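Local coordinates for protein alpha-1,6-mannanase (Bacteroides thetaiotaomicron, PDB 4V1R) that probably hydrolyses internal alpha-1,6-mannosidic linkages of mannan, as an endo-acting glycoside hydrolase of family 76, at residues Y69-D74 against K371-F376; S243-W248 against K291-S296; L350-G355 against S367-Y372. All coordinates share one frame; numbering follows the deposited sequence.

Contact 1: Y69-D74 against K371-F376; sequences YYENQD and KYDLRF
Q73 lays its CB over one face of the Y372 ring as a CH-pi contact, 3.7 Å from the ring centroid and displaced toward the rim on the hydroxyl side, with CZ the nearest ring atom. A tyrosine suits this half-exposed spot because its flat face takes an aliphatic group while the side chain also touches D60 and L61 of helix 46-61. At the buried end, Y69 and L374 cross at about a right angle, and the methyl CD2 of L374 meets Y69 CB at 3.7 Å; the tyrosine ring runs on past it, and its OH is hydrogen-bonded to D58 OD1. Between these two pairs the chains run antiparallel and form a single beta bridge, N72 with D373, where a loop meets the lead-in to helix 374-395. L374 N donates to E71 O at 2.8 Å, and Q73 N to Y372 O at 3.2 Å. N72 turns its amide back to make an Asx turn, OD1 accepting from D74 N. With CG trans to the backbone N (chi1 -178°) and a bend at chi2, E71 places its carboxylate between two helix starts: OE1 accepts from F80 N, just before helix 81-97, while a water donating to OE2 at 2.8 Å accepts from R375 N of helix 374-395.

Contact 2: S243-W248 against K291-S296; sequences SDNLLW and KATLAS
T293 OG1 is gripped from two directions: it donates to N245 O at 2.7 Å, lying in the carbonyl plane, and is also hydrogen-bonded to Q289 NE2 one turn earlier. The contact packs a loop on helix 284-301, one of the helices of the mainly helical six-hairpin, (alpha/alpha)6-type fold to which family 76 belongs. The loop bends here through an Asx turn, in which D244 OD1 accepts L246 N at 3.0 Å from well above the carboxylate plane; D244 OD2 forms a salt bridge with K262. N245 follows with a positive phi of 57°, a left-handed conformation that asparagine tolerates well, and its own OD1 is held by Q289. One turn further along the helix, S296 OG donates to D244 O at 2.6 Å. Thus two small hydroxyl residues three positions apart, each with its oxygen beside the backbone N, reach the carbonyls of two successive loop residues. Packing contacts surround these bonds: the T293 side chain packs against A267, I271 and W274 of helix 264-281, and the small A292 CB lies 3.8 Å from N245 ND2. The branched end of L246 lies against the helix, its CD2 3.7 Å from S296 CB and 3.8 Å from T293 O.

Contact 3: L350-G355 against S367-Y372; sequences LRDGNG and SNLEKY. With SRT (S,R meso-tartaric acid), chain D.
A type I beta turn from D352 to G355, closed by G355 N donating to D352 O at 3.0 Å, sets its first residues against N368 and L369. D352 does most of the work, and an aspartate fits because its two oxygens can serve its own turn and the facing segment at once. Its CG sits between the backbone N and the carbonyl carbon (chi1 81°), a setting that turns OD1 back over the turn and sends OD2 across to the other segment. There OD2 accepts L369 N at 2.9 Å through its anti lone pair, and the bond is almost straight, 172° at the hydrogen. The same oxygen rests near L369 CB and CG, so the leucine lines one flank of the carboxylate. N368 answers in the reverse direction: its side chain crosses that of D352 at about a right angle, and OD1 takes G353 N at 2.9 Å, the donor standing above the amide plane. G353 leaves room for this close approach, and G355 has the positive phi that glycine adopts easily. Just before the turn, R351 points its CB away from the other segment, and its NE donates to O1 of a bound meso-tartrate at 3.0 Å, the ligand oxygen lying at the guanidinium edge. D352 OD1 accepts N354 N at 2.8 Å from above the carboxylate plane and R356 N as well. This is an Asx turn superposed on a type I beta turn, and its bonds to N368 and L369 draw together the base of the excursion between G353 and N368 in the connection between helices 334-350 and 374-395.

How the contacts relate
Contacts 1 and 3 are neighbours, their centres about 12 Å apart on the same side of the chain's centre. They share K371 and Y372, and touch where Q73 CG lies 3.7 Å from E370 O. The run 367-373 thus meets first the turn after helix 334-350, then the loop between helices 46-61 and 81-97, before helix 374-395 begins; this brings an early loop of the chain to the start of its last helix. Contact 2, joining the loop after helix 222-239 to helix 284-301, lies about 32 and 33 Å from the other two, centre to centre. Both its segments fall between those of contact 1 in sequence, and contact 3 opens after it closes.

Contact 1: Y69-D74 against K371-F376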
loop_
_atom_site.group_PDB
_atom_site.type_symbol
_atom_site.label_atom_id
_atom_site.label_comp_id
_atom_site.label_asym_id
_atom_site.label_seq_id
_atom_site.Cartn_x
_atom_site.Cartn_y
_atom_site.Cartn_z
ATOM N N TYR A 69 -5.303 -0.037 -17.760
ATOM C CA TYR A 69 -5.248 1.412 -17.554
ATOM C C TYR A 69 -4.008 2.000 -18.171
ATOM O O TYR A 69 -2.897 1.435 -18.083
ATOM C CB TYR A 69 -5.365 1.767 -16.045
ATOM C CG TYR A 69 -6.732 1.447 -15.531
ATOM C CD1 TYR A 69 -7.070 0.146 -15.162
ATOM C CD2 TYR A 69 -7.744 2.428 -15.468
ATOM C CE1 TYR A 69 -8.354 -0.177 -14.764
ATOM C CE2 TYR A 69 -9.007 2.111 -15.062
ATOM C CZ TYR A 69 -9.322 0.803 -14.730
ATOM O OH TYR A 69 -10.579 0.467 -14.333
ATOM N N TYR A 70 -4.155 3.202 -18.748
ATOM C CA TYR A 70 -3.000 3.975 -19.113
ATOM C C TYR A 70 -2.269 4.570 -17.892
ATOM O O TYR A 70 -2.871 4.782 -16.860
ATOM C CB TYR A 70 -3.425 5.164 -19.953
ATOM C CG TYR A 70 -3.985 4.835 -21.309
ATOM C CD1 TYR A 70 -3.173 4.294 -22.309
ATOM C CD2 TYR A 70 -5.299 5.157 -21.614
ATOM C CE1 TYR A 70 -3.674 4.037 -23.572
ATOM C CE2 TYR A 70 -5.805 4.908 -22.876
ATOM C CZ TYR A 70 -4.974 4.378 -23.853
ATOM O OH TYR A 70 -5.472 4.151 -25.131
ATOM N N GLU A 71 -0.990 4.888 -18.058
ATOM C CA GLU A 71 -0.187 5.476 -16.972
ATOM C C GLU A 71 -0.595 6.904 -16.649
ATOM O O GLU A 71 -0.688 7.270 -15.471
ATOM C CB GLU A 71 1.294 5.471 -17.299
ATOM C CG GLU A 71 2.225 6.017 -16.195
ATOM C CD GLU A 71 2.047 5.374 -14.814
ATOM O OE1 GLU A 71 1.524 4.250 -14.727
ATOM O OE2 GLU A 71 2.397 6.009 -13.776
ATOM N N ASN A 72 -0.841 7.711 -17.685
ATOM C CA ASN A 72 -1.039 9.136 -17.444
ATOM C C ASN A 72 -1.886 9.765 -18.538
ATOM O O ASN A 72 -2.345 9.061 -19.431
ATOM C CB ASN A 72 0.312 9.820 -17.305
ATOM C CG ASN A 72 1.153 9.714 -18.562
ATOM O OD1 ASN A 72 0.647 9.766 -19.674
ATOM N ND2 ASN A 72 2.441 9.590 -18.384
ATOM N N GLN A 73 -2.083 11.086 -18.424
ATOM C CA GLN A 73 -2.923 11.853 -19.340
ATOM C C GLN A 73 -2.515 11.769 -20.806
ATOM O O GLN A 73 -3.325 12.130 -21.668
ATOM C CB GLN A 73 -2.953 13.351 -18.931
ATOM C CG GLN A 73 -1.733 14.196 -19.312
ATOM C CD GLN A 73 -0.420 13.809 -18.654
ATOM O OE1 GLN A 73 0.642 13.777 -19.299
ATOM N NE2 GLN A 73 -0.463 13.521 -17.387
ATOM N N ASP A 74 -1.293 11.367 -21.093
ATOM C CA ASP A 74 -0.861 11.203 -22.501
ATOM C C ASP A 74 -1.489 9.966 -23.162
ATOM O O ASP A 74 -1.481 9.846 -24.412
ATOM C CB ASP A 74 0.654 11.123 -22.621
ATOM C CG ASP A 74 1.343 12.470 -22.414
ATOM O OD1 ASP A 74 0.658 13.496 -22.316
ATOM O OD2 ASP A 74 2.567 12.491 -22.303
ATOM N N LYS A 371 -1.818 17.508 -15.575
ATOM C CA LYS A 371 -1.114 16.251 -15.643
ATOM C C LYS A 371 -1.546 15.386 -14.465
ATOM O O LYS A 371 -1.921 15.885 -13.411
ATOM C CB LYS A 371 0.385 16.492 -15.635
ATOM C CG LYS A 371 0.873 17.201 -16.894
ATOM C CD LYS A 371 2.378 17.237 -16.970
ATOM C CE LYS A 371 2.848 18.049 -18.176
ATOM N NZ LYS A 371 2.130 17.686 -19.435
ATOM N N TYR A 372 -1.577 14.081 -14.679
ATOM C CA TYR A 372 -1.976 13.152 -13.649
ATOM C C TYR A 372 -1.491 11.764 -14.054
ATOM O O TYR A 372 -1.446 11.453 -15.260
ATOM C CB TYR A 372 -3.488 13.170 -13.459
ATOM C CG TYR A 372 -4.328 13.081 -14.720
ATOM C CD1 TYR A 372 -4.660 11.838 -15.302
ATOM C CD2 TYR A 372 -4.814 14.231 -15.341
ATOM C CE1 TYR A 372 -5.424 11.768 -16.480
ATOM C CE2 TYR A 372 -5.582 14.155 -16.517
ATOM C CZ TYR A 372 -5.891 12.928 -17.072
ATOM O OH TYR A 372 -6.638 12.880 -18.234
ATOM N N ASP A 373 -1.104 10.960 -13.062
ATOM C CA ASP A 373 -0.827 9.538 -13.246
ATOM C C ASP A 373 -1.877 8.690 -12.548
ATOM O O ASP A 373 -2.615 9.174 -11.667
ATOM C CB ASP A 373 0.514 9.147 -12.629
ATOM C CG ASP A 373 1.679 9.942 -13.158
ATOM O OD1 ASP A 373 1.554 10.587 -14.232
ATOM O OD2 ASP A 373 2.741 9.900 -12.478
ATOM N N LEU A 374 -1.968 7.429 -12.933
ATOM C CA LEU A 374 -2.962 6.531 -12.387
ATOM C C LEU A 374 -2.940 6.464 -10.853
ATOM O O LEU A 374 -3.983 6.341 -10.239
ATOM C CB LEU A 374 -2.771 5.116 -12.965
ATOM C CG LEU A 374 -3.781 4.023 -12.571
ATOM C CD1 LEU A 374 -5.168 4.384 -13.043
ATOM C CD2 LEU A 374 -3.328 2.673 -13.110
ATOM N N ARG A 375 -1.787 6.553 -10.220
ATOM C CA ARG A 375 -1.791 6.326 -8.789
ATOM C C ARG A 375 -2.393 7.498 -8.004
ATOM O O ARG A 375 -2.859 7.317 -6.899
ATOM C CB ARG A 375 -0.418 5.871 -8.307
ATOM C CG ARG A 375 0.634 6.879 -8.341
ATOM C CD ARG A 375 2.059 6.296 -8.448
ATOM N NE ARG A 375 2.762 7.367 -9.116
ATOM C CZ ARG A 375 3.945 7.851 -8.849
ATOM N NH1 ARG A 375 4.738 7.327 -7.908
ATOM N NH2 ARG A 375 4.340 8.904 -9.545
ATOM N N PHE A 376 -2.466 8.692 -8.601
ATOM C CA PHE A 376 -2.914 9.861 -7.849
ATOM C C PHE A 376 -4.373 9.728 -7.437
ATOM O O PHE A 376 -4.749 10.056 -6.290
ATOM C CB PHE A 376 -2.747 11.187 -8.642
ATOM C CG PHE A 376 -1.354 11.527 -9.107
ATOM C CD1 PHE A 376 -0.229 10.820 -8.745
ATOM C CD2 PHE A 376 -1.187 12.670 -9.921
ATOM C CE1 PHE A 376 1.017 11.175 -9.194
ATOM C CE2 PHE A 376 0.064 13.022 -10.390
ATOM C CZ PHE A 376 1.171 12.286 -10.018
HETATM O O HOH W 1 4.250 7.762 -13.981
HETATM O O HOH W 2 0.722 5.655 -11.526
HETATM O O HOH W 3 3.639 9.822 -15.694
#

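Contact 2: S243-W248 against K291-S296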
loop_
_atom_site.group_PDB
_atom_site.type_symbol
_atom_site.label_atom_id
_atom_site.label_comp_id
_atom_site.label_asym_id
_atom_site.label_seq_id
_atom_site.Cartn_x
_atom_site.Cartn_y
_atom_site.Cartn_z
ATOM N N SER A 243 16.467 8.278 17.117
ATOM C CA SER A 243 16.208 9.616 17.661
ATOM C C SER A 243 14.735 10.050 17.508
ATOM O O SER A 243 14.234 10.857 18.308
ATOM C CB SER A 243 17.150 10.649 17.041
ATOM O OG SER A 243 16.806 10.971 15.698
ATOM N N ASP A 244 14.038 9.544 16.486
ATOM C CA ASP A 244 12.627 9.888 16.298
ATOM C C ASP A 244 11.734 8.708 15.954
ATOM O O ASP A 244 10.548 8.886 15.717
ATOM C CB ASP A 244 12.478 10.976 15.229
ATOM C CG ASP A 244 12.978 10.541 13.845
ATOM O OD1 ASP A 244 13.454 9.392 13.662
ATOM O OD2 ASP A 244 12.900 11.369 12.922
ATOM N N ASN A 245 12.301 7.508 15.964
ATOM C CA ASN A 245 11.585 6.299 15.562
ATOM C C ASN A 245 11.003 6.320 14.163
ATOM O O ASN A 245 10.087 5.541 13.875
ATOM C CB ASN A 245 10.541 5.909 16.598
ATOM C CG ASN A 245 11.195 5.308 17.829
ATOM O OD1 ASN A 245 11.736 4.180 17.790
ATOM N ND2 ASN A 245 11.209 6.074 18.903
ATOM N N LEU A 246 11.592 7.122 13.286
ATOM C CA LEU A 246 11.214 7.075 11.872
ATOM C C LEU A 246 12.230 6.230 11.086
ATOM O O LEU A 246 13.313 5.880 11.588
ATOM C CB LEU A 246 11.023 8.478 11.289
ATOM C CG LEU A 246 9.914 9.264 11.959
ATOM C CD1 LEU A 246 9.819 10.627 11.321
ATOM C CD2 LEU A 246 8.558 8.549 11.875
ATOM N N LEU A 247 11.867 5.903 9.859
ATOM C CA LEU A 247 12.668 5.004 9.036
ATOM C C LEU A 247 13.403 5.777 7.989
ATOM O O LEU A 247 12.803 6.574 7.268
ATOM C CB LEU A 247 11.773 3.970 8.347
ATOM C CG LEU A 247 11.193 2.814 9.187
ATOM C CD1 LEU A 247 12.298 1.867 9.613
ATOM C CD2 LEU A 247 10.388 3.222 10.393
ATOM N N TRP A 248 14.684 5.491 7.859
ATOM C CA TRP A 248 15.447 5.922 6.703
ATOM C C TRP A 248 14.997 5.136 5.451
ATOM O O TRP A 248 14.236 4.165 5.550
ATOM C CB TRP A 248 16.942 5.755 6.972
ATOM C CG TRP A 248 17.441 6.628 8.072
ATOM C CD1 TRP A 248 17.167 7.965 8.258
ATOM C CD2 TRP A 248 18.284 6.230 9.154
ATOM N NE1 TRP A 248 17.835 8.424 9.383
ATOM C CE2 TRP A 248 18.505 7.369 9.958
ATOM C CE3 TRP A 248 18.896 5.015 9.512
ATOM C CZ2 TRP A 248 19.311 7.336 11.098
ATOM C CZ3 TRP A 248 19.704 4.974 10.679
ATOM C CH2 TRP A 248 19.885 6.137 11.459
ATOM N N LYS A 291 3.421 2.395 18.180
ATOM C CA LYS A 291 2.914 3.658 18.717
ATOM C C LYS A 291 3.935 4.800 18.673
ATOM O O LYS A 291 3.561 5.952 18.394
ATOM C CB LYS A 291 2.381 3.447 20.138
ATOM C CG LYS A 291 1.077 2.668 20.139
ATOM C CD LYS A 291 0.575 2.314 21.539
ATOM C CE LYS A 291 -0.437 3.325 22.025
ATOM N NZ LYS A 291 -1.118 2.783 23.232
ATOM N N ALA A 292 5.205 4.493 18.918
ATOM C CA ALA A 292 6.250 5.518 18.908
ATOM C C ALA A 292 6.469 6.028 17.489
ATOM O O ALA A 292 6.577 7.244 17.246
ATOM C CB ALA A 292 7.566 4.973 19.455
ATOM N N THR A 293 6.553 5.092 16.547
ATOM C CA THR A 293 6.727 5.450 15.137
ATOM C C THR A 293 5.492 6.214 14.612
ATOM O O THR A 293 5.637 7.189 13.890
ATOM C CB THR A 293 7.068 4.202 14.310
ATOM O OG1 THR A 293 8.331 3.691 14.761
ATOM C CG2 THR A 293 7.146 4.523 12.800
ATOM N N LEU A 294 4.300 5.787 14.985
ATOM C CA LEU A 294 3.089 6.461 14.537
ATOM C C LEU A 294 2.996 7.884 15.082
ATOM O O LEU A 294 2.654 8.831 14.350
ATOM C CB LEU A 294 1.867 5.655 14.944
ATOM C CG LEU A 294 0.511 6.216 14.480
ATOM C CD1 LEU A 294 0.439 6.449 12.972
ATOM C CD2 LEU A 294 -0.560 5.289 14.953
ATOM N N ALA A 295 3.304 8.054 16.363
ATOM C CA ALA A 295 3.296 9.419 16.953
ATOM C C ALA A 295 4.257 10.339 16.242
ATOM O O ALA A 295 3.920 11.490 15.926
ATOM C CB ALA A 295 3.606 9.364 18.454
ATOM N N SER A 296 5.455 9.841 15.955
ATOM C CA SER A 296 6.434 10.619 15.242
ATOM C C SER A 296 6.006 10.901 13.803
ATOM O O SER A 296 6.356 11.955 13.231
ATOM C CB SER A 296 7.834 9.975 15.263
ATOM O OG SER A 296 8.407 10.030 16.570
#

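Contact 3: L350-G355 against S367-Y372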
loop_
_atom_site.group_PDB
_atom_site.type_symbol
_atom_site.label_atom_id
_atom_site.label_comp_id
_atom_site.label_asym_id
_atom_site.label_seq_id
_atom_site.Cartn_x
_atom_site.Cartn_y
_atom_site.Cartn_z
ATOM N N LEU A 350 -8.618 18.605 -1.858
ATOM C CA LEU A 350 -7.683 18.194 -2.888
ATOM C C LEU A 350 -8.337 17.933 -4.234
ATOM O O LEU A 350 -7.715 18.135 -5.264
ATOM C CB LEU A 350 -6.839 16.967 -2.440
ATOM C CG LEU A 350 -6.022 17.159 -1.158
ATOM C CD1 LEU A 350 -5.258 15.879 -0.833
ATOM C CD2 LEU A 350 -5.042 18.321 -1.309
ATOM N N ARG A 351 -9.551 17.423 -4.221
ATOM C CA ARG A 351 -10.240 17.095 -5.455
ATOM C C ARG A 351 -10.370 18.383 -6.292
ATOM O O ARG A 351 -10.746 19.425 -5.743
ATOM C CB ARG A 351 -11.623 16.578 -5.173
ATOM C CG ARG A 351 -12.317 16.066 -6.413
ATOM C CD ARG A 351 -13.702 15.582 -6.102
ATOM N NE ARG A 351 -14.703 16.636 -6.234
ATOM C CZ ARG A 351 -15.277 17.293 -5.228
ATOM N NH1 ARG A 351 -14.905 17.095 -3.977
ATOM N NH2 ARG A 351 -16.230 18.179 -5.479
ATOM N N ASP A 352 -10.027 18.322 -7.572
ATOM C CA ASP A 352 -10.155 19.504 -8.442
ATOM C C ASP A 352 -11.517 19.580 -9.127
ATOM O O ASP A 352 -12.394 18.737 -8.919
ATOM C CB ASP A 352 -8.965 19.637 -9.409
ATOM C CG ASP A 352 -9.059 18.751 -10.655
ATOM O OD1 ASP A 352 -10.051 18.015 -10.871
ATOM O OD2 ASP A 352 -8.101 18.815 -11.417
ATOM N N GLY A 353 -11.722 20.626 -9.922
ATOM C CA GLY A 353 -13.018 20.820 -10.595
ATOM C C GLY A 353 -13.414 19.771 -11.629
ATOM O O GLY A 353 -14.589 19.713 -12.018
ATOM N N ASN A 354 -12.433 18.970 -12.078
ATOM C CA ASN A 354 -12.646 17.806 -12.973
ATOM C C ASN A 354 -12.670 16.448 -12.259
ATOM O O ASN A 354 -12.659 15.403 -12.922
ATOM C CB ASN A 354 -11.541 17.786 -14.021
ATOM C CG ASN A 354 -11.546 19.043 -14.875
ATOM O OD1 ASN A 354 -10.500 19.625 -15.207
ATOM N ND2 ASN A 354 -12.735 19.485 -15.193
ATOM N N GLY A 355 -12.711 16.466 -10.929
ATOM C CA GLY A 355 -12.744 15.230 -10.133
ATOM C C GLY A 355 -11.404 14.495 -10.124
ATOM O O GLY A 355 -11.367 13.287 -9.889
ATOM N N SER A 367 -6.177 25.150 -8.573
ATOM C CA SER A 367 -6.506 25.177 -9.997
ATOM C C SER A 367 -6.521 23.754 -10.518
ATOM O O SER A 367 -5.930 22.857 -9.915
ATOM C CB SER A 367 -5.519 26.013 -10.801
ATOM O OG SER A 367 -4.225 25.474 -10.728
ATOM N N ASN A 368 -7.195 23.566 -11.635
ATOM C CA ASN A 368 -7.353 22.234 -12.193
ATOM C C ASN A 368 -6.067 21.649 -12.714
ATOM O O ASN A 368 -5.216 22.341 -13.292
ATOM C CB ASN A 368 -8.438 22.240 -13.250
ATOM C CG ASN A 368 -9.792 22.486 -12.653
ATOM O OD1 ASN A 368 -9.997 22.348 -11.440
ATOM N ND2 ASN A 368 -10.742 22.849 -13.494
ATOM N N LEU A 369 -5.906 20.341 -12.484
ATOM C CA LEU A 369 -4.702 19.656 -12.872
ATOM C C LEU A 369 -4.650 19.415 -14.372
ATOM O O LEU A 369 -5.653 19.079 -14.967
ATOM C CB LEU A 369 -4.637 18.299 -12.150
ATOM C CG LEU A 369 -4.568 18.475 -10.625
ATOM C CD1 LEU A 369 -5.046 17.217 -9.937
ATOM C CD2 LEU A 369 -3.152 18.832 -10.212
ATOM N N GLU A 370 -3.488 19.578 -14.957
ATOM C CA GLU A 370 -3.283 19.278 -16.363
ATOM C C GLU A 370 -2.605 17.931 -16.561
ATOM O O GLU A 370 -2.771 17.314 -17.609
ATOM C CB GLU A 370 -2.434 20.362 -17.016
ATOM C CG GLU A 370 -3.121 21.716 -16.982
ATOM C CD GLU A 370 -2.592 22.662 -18.037
ATOM O OE1 GLU A 370 -1.354 22.836 -18.121
ATOM O OE2 GLU A 370 -3.423 23.228 -18.774
ATOM N N LYS A 371 -1.818 17.508 -15.575
ATOM C CA LYS A 371 -1.114 16.251 -15.643
ATOM C C LYS A 371 -1.546 15.386 -14.465
ATOM O O LYS A 371 -1.921 15.885 -13.411
ATOM C CB LYS A 371 0.385 16.492 -15.635
ATOM C CG LYS A 371 0.873 17.201 -16.894
ATOM C CD LYS A 371 2.378 17.237 -16.970
ATOM C CE LYS A 371 2.848 18.049 -18.176
ATOM N NZ LYS A 371 2.130 17.686 -19.435
ATOM N N TYR A 372 -1.577 14.081 -14.679
ATOM C CA TYR A 372 -1.976 13.152 -13.649
ATOM C C TYR A 372 -1.491 11.764 -14.054
ATOM O O TYR A 372 -1.446 11.453 -15.260
ATOM C CB TYR A 372 -3.488 13.170 -13.459
ATOM C CG TYR A 372 -4.328 13.081 -14.720
ATOM C CD1 TYR A 372 -4.660 11.838 -15.302
ATOM C CD2 TYR A 372 -4.814 14.231 -15.341
ATOM C CE1 TYR A 372 -5.424 11.768 -16.480
ATOM C CE2 TYR A 372 -5.582 14.155 -16.517
ATOM C CZ TYR A 372 -5.891 12.928 -17.072
ATOM O OH TYR A 372 -6.638 12.880 -18.234
HETATM O O1 SRT D . -15.410 16.374 -9.170
HETATM O O11 SRT D . -16.405 17.373 -10.845
HETATM C C1 SRT D . -15.957 17.364 -9.677
HETATM C C2 SRT D . -16.081 18.530 -8.731
HETATM O O2 SRT D . -14.814 19.186 -8.537
HETATM C C3 SRT D . -17.253 19.462 -9.055
HETATM O O3 SRT D . -18.343 19.032 -8.217
HETATM C C4 SRT D . -16.905 20.913 -8.801
HETATM O O4 SRT D . -16.525 21.627 -9.767
HETATM O O41 SRT D . -17.009 21.348 -7.629
HETATM O O HOH W 4 -8.167 18.468 -14.049
HETATM O O HOH W 5 -9.919 22.297 -16.685
#